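Local coordinates for 6-phosphogluconate dehydrogenase (Pseudomonas syringae, PDB 5U5G), which probably catalyses the NADPH-dependent reduction of the ketone (2-oxopropyl)phosphonic acid at a late stage of fosfomycin biosynthesis, at residues 232-237 with 277-282. Numbering follows the deposited sequence.
With NAP (NADP nicotinamide-adenine-dinucleotide phosphate), chain E.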
loop_
_atom_site.group_PDB
_atom_site.type_symbol
_atom_site.label_atom_id
_atom_site.label_comp_id
_atom_site.label_asym_id
_atom_site.label_seq_id
_atom_site.Cartn_x
_atom_site.Cartn_y
_atom_site.Cartn_z
ATOM N N SER A 232 12.899 11.597 -2.231
ATOM C CA SER A 232 12.641 10.181 -2.010
ATOM C C SER A 232 13.714 9.314 -2.648
ATOM O O SER A 232 13.672 8.084 -2.499
ATOM C CB SER A 232 11.254 9.788 -2.537
ATOM O OG SER A 232 11.173 9.843 -3.945
ATOM N N ASN A 233 14.671 9.945 -3.340
ATOM C CA ASN A 233 15.829 9.283 -3.962
ATOM C C ASN A 233 15.426 8.294 -5.055
ATOM O O ASN A 233 16.154 7.340 -5.351
ATOM C CB ASN A 233 16.707 8.602 -2.909
ATOM C CG ASN A 233 17.601 9.585 -2.184
ATOM O OD1 ASN A 233 17.531 9.733 -0.964
ATOM N ND2 ASN A 233 18.445 10.265 -2.937
ATOM N N VAL A 234 14.263 8.513 -5.664
ATOM C CA VAL A 234 13.899 7.863 -6.907
ATOM C C VAL A 234 13.583 8.956 -7.913
ATOM O O VAL A 234 12.601 9.694 -7.757
ATOM C CB VAL A 234 12.716 6.907 -6.752
ATOM C CG1 VAL A 234 12.484 6.180 -8.074
ATOM C CG2 VAL A 234 12.967 5.913 -5.620
ATOM N N SER A 235 14.403 9.054 -8.954
ATOM C CA SER A 235 14.157 10.028 -10.003
ATOM C C SER A 235 13.019 9.578 -10.911
ATOM O O SER A 235 12.681 8.391 -11.004
ATOM C CB SER A 235 15.411 10.241 -10.846
ATOM O OG SER A 235 15.647 9.088 -11.638
ATOM N N LEU A 236 12.441 10.547 -11.611
ATOM C CA LEU A 236 11.446 10.206 -12.619
ATOM C C LEU A 236 12.058 9.391 -13.747
ATOM O O LEU A 236 11.364 8.579 -14.364
ATOM C CB LEU A 236 10.789 11.468 -13.163
ATOM C CG LEU A 236 9.789 12.160 -12.223
ATOM C CD1 LEU A 236 9.547 13.597 -12.669
ATOM C CD2 LEU A 236 8.477 11.404 -12.145
ATOM N N GLY A 237 13.351 9.586 -14.021
ATOM C CA GLY A 237 14.022 8.757 -15.010
ATOM C C GLY A 237 13.994 7.285 -14.645
ATOM O O GLY A 237 13.684 6.430 -15.482
ATOM N N SER A 277 14.332 14.917 -11.535
ATOM C CA SER A 277 13.408 15.352 -10.497
ATOM C C SER A 277 12.713 14.160 -9.832
ATOM O O SER A 277 12.641 13.049 -10.378
ATOM C CB SER A 277 12.367 16.305 -11.073
ATOM O OG SER A 277 12.976 17.493 -11.529
ATOM N N ASP A 278 12.190 14.414 -8.632
ATOM C CA ASP A 278 11.677 13.345 -7.782
ATOM C C ASP A 278 10.398 12.747 -8.363
ATOM O O ASP A 278 9.552 13.458 -8.923
ATOM C CB ASP A 278 11.413 13.884 -6.370
ATOM C CG ASP A 278 11.430 12.795 -5.311
ATOM O OD1 ASP A 278 10.387 12.111 -5.107
ATOM O OD2 ASP A 278 12.494 12.626 -4.676
ATOM N N GLN A 279 10.263 11.421 -8.219
ATOM C CA GLN A 279 9.015 10.745 -8.569
ATOM C C GLN A 279 7.803 11.421 -7.928
ATOM O O GLN A 279 6.723 11.459 -8.525
ATOM C CB GLN A 279 9.079 9.266 -8.146
ATOM C CG GLN A 279 9.434 9.071 -6.669
ATOM C CD GLN A 279 9.445 7.624 -6.224
ATOM O OE1 GLN A 279 9.117 6.714 -6.995
ATOM N NE2 GLN A 279 9.844 7.398 -4.972
ATOM N N CYS A 280 7.963 11.965 -6.724
ATOM C CA CYS A 280 6.862 12.615 -6.021
ATOM C C CYS A 280 6.519 13.989 -6.570
ATOM O O CYS A 280 5.639 14.638 -6.008
ATOM C CB CYS A 280 7.178 12.735 -4.531
ATOM S SG CYS A 280 7.363 11.150 -3.694
ATOM N N GLN A 281 7.163 14.449 -7.646
ATOM C CA GLN A 281 6.782 15.731 -8.245
ATOM C C GLN A 281 5.417 15.692 -8.930
ATOM O O GLN A 281 4.941 16.736 -9.394
ATOM C CB GLN A 281 7.870 16.190 -9.219
ATOM C CG GLN A 281 8.943 17.051 -8.533
ATOM C CD GLN A 281 8.357 18.344 -7.984
ATOM O OE1 GLN A 281 7.951 19.214 -8.747
ATOM N NE2 GLN A 281 8.291 18.467 -6.662
ATOM N N TYR A 282 4.772 14.523 -9.001
ATOM C CA TYR A 282 3.349 14.498 -9.322
ATOM C C TYR A 282 2.565 15.480 -8.448
ATOM O O TYR A 282 1.567 16.041 -8.903
ATOM C CB TYR A 282 2.797 13.079 -9.152
ATOM C CG TYR A 282 1.358 12.884 -9.632
ATOM C CD1 TYR A 282 0.891 13.514 -10.779
ATOM C CD2 TYR A 282 0.490 12.027 -8.959
ATOM C CE1 TYR A 282 -0.418 13.310 -11.236
ATOM C CE2 TYR A 282 -0.819 11.819 -9.405
ATOM C CZ TYR A 282 -1.261 12.452 -10.541
ATOM O OH TYR A 282 -2.557 12.238 -10.966
HETATM P PA NAP E . 20.831 6.815 -10.584
HETATM O O1A NAP E . 20.265 7.562 -11.735
HETATM O O2A NAP E . 20.905 7.441 -9.214
HETATM O O5B NAP E . 22.345 6.254 -10.970
HETATM C C5B NAP E . 22.248 5.604 -12.215
HETATM C C4B NAP E . 23.560 4.813 -12.401
HETATM O O4B NAP E . 23.632 4.224 -13.699
HETATM C C3B NAP E . 24.784 5.778 -12.200
HETATM O O3B NAP E . 25.838 5.060 -11.635
HETATM C C2B NAP E . 25.140 6.090 -13.667
HETATM O O2B NAP E . 26.432 6.382 -13.894
HETATM C C1B NAP E . 24.846 4.663 -14.280
HETATM N N9A NAP E . 24.696 4.799 -15.716
HETATM C C8A NAP E . 23.573 5.217 -16.460
HETATM N N7A NAP E . 23.810 5.257 -17.800
HETATM C C5A NAP E . 25.149 4.856 -17.909
HETATM C C6A NAP E . 26.001 4.693 -19.016
HETATM N N6A NAP E . 25.553 4.935 -20.291
HETATM N N1A NAP E . 27.289 4.294 -18.865
HETATM C C2A NAP E . 27.693 4.064 -17.576
HETATM N N3A NAP E . 27.005 4.167 -16.431
HETATM C C4A NAP E . 25.712 4.572 -16.624
HETATM O O3 NAP E . 19.793 5.542 -10.599
HETATM P PN NAP E . 19.554 4.853 -9.174
HETATM O O1N NAP E . 20.807 4.529 -8.460
HETATM O O2N NAP E . 18.301 5.336 -8.479
HETATM O O5D NAP E . 18.983 3.280 -9.668
HETATM C C5D NAP E . 19.999 2.468 -10.058
HETATM C C4D NAP E . 19.396 1.089 -10.259
HETATM O O4D NAP E . 18.782 0.636 -9.024
HETATM C C3D NAP E . 18.234 1.179 -11.335
HETATM O O3D NAP E . 18.249 0.010 -12.104
HETATM C C2D NAP E . 16.985 1.255 -10.485
HETATM O O2D NAP E . 15.854 0.697 -11.103
HETATM C C1D NAP E . 17.416 0.343 -9.290
HETATM N N1N NAP E . 16.664 0.651 -8.090
HETATM C C2N NAP E . 16.634 1.959 -7.538
HETATM C C3N NAP E . 15.966 2.163 -6.349
HETATM C C7N NAP E . 15.940 3.492 -5.731
HETATM O O7N NAP E . 15.393 3.711 -4.649
HETATM N N7N NAP E . 16.596 4.545 -6.343
HETATM C C4N NAP E . 15.298 1.036 -5.605
HETATM C C5N NAP E . 15.379 -0.260 -6.281
HETATM C C6N NAP E . 16.007 -0.410 -7.447
HETATM P P2B NAP E . 26.887 8.154 -13.639
HETATM O O1X NAP E . 26.886 8.172 -12.142
HETATM O O2X NAP E . 28.251 8.240 -14.331
HETATM O O3X NAP E . 25.723 8.811 -14.341
#
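Asp278 OD1 is gripped by two donors: Ser232 OG gives its proton to it at 2.7 Å on the syn side, while the backbone N of Cys280 reaches the anti lone pair and closes an Asx turn. Asp278 OD2 accepts from Ser232 N, also at 2.7 Å and syn, both serine donors standing some 20° out of the carboxylate plane. One short, two-pronged aspartate thus spans N and hydroxyl of a single serine. With OG set between backbone N and carbonyl carbon (chi1 68°), Ser232 uses its hydroxyl both ways, accepting from Gln279 NE2 at 3.0 Å, nearly in the amide plane.

Gln279 runs extended beyond CG, and its amide lies against Val234, a compact branched surface, with CD 3.4 Å from CB of the valine. The amide's other end, OE1, is hydrogen-bonded to Arg239 NH1, so bonds at both ends fix its rotation, as a glutamine allows. Between the backbones, Gln279 N donates to Val234 O (2.9 Å) and Leu236 N to Ser277 O, forming a single bridge of Ser235 with Asp278. Leu236 CD2 reaches Gln279 CA, while CG and CD1 lie near Asp278 O; Ser235 N-caps the following helix, OG accepting from Val238 N.

The braced loop presents Asn233 O to NADP N7N at 3.0 Å, and Val234 touches both cofactor and phosphonate. The contact ties the start of helix 236-247 to the connection between helices 257-273 and 282-287, greasy Leu236 meeting Val269, with helix 216-226 against Ser232 and Asp278, and helix 168-196 packing on Gln279 and Cys280.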